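Local coordinates for protein golgin subfamily A member 4 (Homo sapiens, PDB 1UPT) that takes part in vesicular trafficking at the Golgi, including endosome-to-Golgi transport, and binds small GTPases, here represented by its GRIP domain, at residues L14-M18 / M19-T23. Residues are numbered along the deposited sequence; the frame is centred on the assembly and turned at random.
Sequences LFEYM and MGRET
R21 N donates to E16 O over 2.9 Å with an N-H...O angle of 162°, a nearly straight backbone bond that folds the chain back onto the last turn of helix 5-18. M19 N to F15 O is the last regular helical bond; G20 N to Y17 O, 3.1 Å, is the inner bond of the cap, its donor standing above the carbonyl plane. A salt bridge joins E16 OE2 to R21 NH1 at 3.2 Å; its hydrogen bond is weak, and the carboxylate and guanidinium planes are 49° apart. A bend at chi2 of E16 (-63°) brings the carboxylate to the guanidinium edge. Apolar contact centres on the F15 ring, where CG of selenomethionine M19 lies over one face, 3.8 Å from the centroid, as a CH-pi contact; M19 SE lies obliquely, 5.0 Å from the F15 centroid, a Met-aromatic arrangement. T23 O meets the Y17 ring edge, 3.6 Å from CD1, while T23 OG1 is hydrogen-bonded to E48 OE2. Y17 and M18 pack on M18 and Y17 of the second subunit. Positive phi at G20, with R21 N to E16 O and G20 N to Y17 O, defines a Schellman motif ending helix 5-18, within the GRIP domain.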
loop_
_atom_site.group_PDB
_atom_site.type_symbol
_atom_site.label_atom_id
_atom_site.label_comp_id
_atom_site.label_asym_id
_atom_site.label_seq_id
_atom_site.Cartn_x
_atom_site.Cartn_y
_atom_site.Cartn_z
ATOM N N LEU B 14 -1.401 -5.842 2.545
ATOM C CA LEU B 14 -2.631 -5.218 2.080
ATOM C C LEU B 14 -3.718 -6.245 1.942
ATOM O O LEU B 14 -4.873 -5.926 2.118
ATOM C CB LEU B 14 -2.445 -4.479 0.760
ATOM C CG LEU B 14 -2.035 -3.035 0.996
ATOM C CD1 LEU B 14 -1.433 -2.487 -0.238
ATOM C CD2 LEU B 14 -3.211 -2.187 1.482
ATOM N N PHE B 15 -3.352 -7.487 1.644
ATOM C CA PHE B 15 -4.359 -8.510 1.501
ATOM C C PHE B 15 -5.025 -8.754 2.844
ATOM O O PHE B 15 -6.237 -8.736 2.923
ATOM C CB PHE B 15 -3.795 -9.803 0.908
ATOM C CG PHE B 15 -4.835 -10.883 0.762
ATOM C CD1 PHE B 15 -5.899 -10.720 -0.116
ATOM C CD2 PHE B 15 -4.772 -12.040 1.532
ATOM C CE1 PHE B 15 -6.882 -11.688 -0.232
ATOM C CE2 PHE B 15 -5.755 -13.025 1.418
ATOM C CZ PHE B 15 -6.815 -12.844 0.529
ATOM N N GLU B 16 -4.228 -8.940 3.895
ATOM C CA GLU B 16 -4.782 -9.082 5.252
ATOM C C GLU B 16 -5.634 -7.869 5.649
ATOM O O GLU B 16 -6.749 -8.017 6.114
ATOM C CB GLU B 16 -3.682 -9.323 6.293
ATOM C CG GLU B 16 -2.803 -10.539 6.029
ATOM C CD GLU B 16 -3.608 -11.820 6.075
ATOM O OE1 GLU B 16 -4.060 -12.170 7.181
ATOM O OE2 GLU B 16 -3.843 -12.432 5.012
ATOM N N TYR B 17 -5.129 -6.669 5.409
ATOM C CA TYR B 17 -5.858 -5.454 5.754
ATOM C C TYR B 17 -7.212 -5.321 5.038
ATOM O O TYR B 17 -8.233 -5.049 5.653
ATOM C CB TYR B 17 -4.995 -4.233 5.450
ATOM C CG TYR B 17 -5.657 -2.921 5.752
ATOM C CD1 TYR B 17 -5.840 -2.481 7.052
ATOM C CD2 TYR B 17 -6.081 -2.095 4.725
ATOM C CE1 TYR B 17 -6.463 -1.266 7.316
ATOM C CE2 TYR B 17 -6.691 -0.889 4.983
ATOM C CZ TYR B 17 -6.891 -0.484 6.270
ATOM O OH TYR B 17 -7.485 0.735 6.471
HETATM N N MSE B 18 -7.197 -5.532 3.735
HETATM C CA MSE B 18 -8.385 -5.385 2.915
HETATM C C MSE B 18 -9.391 -6.503 3.160
HETATM O O MSE B 18 -10.556 -6.306 2.929
HETATM C CB MSE B 18 -7.986 -5.283 1.435
HETATM C CG MSE B 18 -7.269 -3.975 1.195
HETATM SE SE MSE B 18 -6.550 -3.793 -0.589
HETATM C CE MSE B 18 -7.844 -2.543 -1.307
HETATM N N MSE B 19 -8.932 -7.634 3.700
HETATM C CA MSE B 19 -9.794 -8.762 4.103
HETATM C C MSE B 19 -10.260 -8.675 5.568
HETATM O O MSE B 19 -10.952 -9.563 6.053
HETATM C CB MSE B 19 -9.065 -10.080 3.849
HETATM C CG MSE B 19 -8.822 -10.373 2.361
HETATM SE SE MSE B 19 -10.496 -10.245 1.326
HETATM C CE MSE B 19 -11.292 -12.015 1.930
ATOM N N GLY B 20 -9.878 -7.593 6.251
ATOM C CA GLY B 20 -10.361 -7.250 7.573
ATOM C C GLY B 20 -9.655 -7.963 8.709
ATOM O O GLY B 20 -10.194 -8.048 9.821
ATOM N N ARG B 21 -8.455 -8.459 8.461
ATOM C CA ARG B 21 -7.694 -9.193 9.466
ATOM C C ARG B 21 -6.557 -8.346 10.070
ATOM O O ARG B 21 -5.775 -7.700 9.331
ATOM C CB ARG B 21 -7.114 -10.462 8.857
ATOM C CG ARG B 21 -8.133 -11.564 8.572
ATOM C CD ARG B 21 -7.543 -12.701 7.728
ATOM N NE ARG B 21 -8.471 -13.092 6.661
ATOM C CZ ARG B 21 -8.137 -13.389 5.408
ATOM N NH1 ARG B 21 -6.870 -13.329 4.997
ATOM N NH2 ARG B 21 -9.093 -13.749 4.550
ATOM N N GLU B 22 -6.460 -8.360 11.400
ATOM C CA GLU B 22 -5.422 -7.635 12.124
ATOM C C GLU B 22 -5.238 -6.228 11.542
ATOM O O GLU B 22 -4.134 -5.822 11.204
ATOM C CB GLU B 22 -4.123 -8.427 12.046
ATOM C CG GLU B 22 -4.164 -9.781 12.776
ATOM C CD GLU B 22 -4.186 -9.671 14.299
ATOM O OE1 GLU B 22 -3.731 -8.643 14.854
ATOM O OE2 GLU B 22 -4.666 -10.623 14.950
ATOM N N THR B 23 -6.335 -5.491 11.423
ATOM C CA THR B 23 -6.318 -4.260 10.650
ATOM C C THR B 23 -5.483 -3.159 11.257
ATOM O O THR B 23 -4.813 -2.477 10.511
ATOM C CB THR B 23 -7.745 -3.750 10.323
ATOM O OG1 THR B 23 -8.529 -3.616 11.520
ATOM C CG2 THR B 23 -8.496 -4.768 9.441
#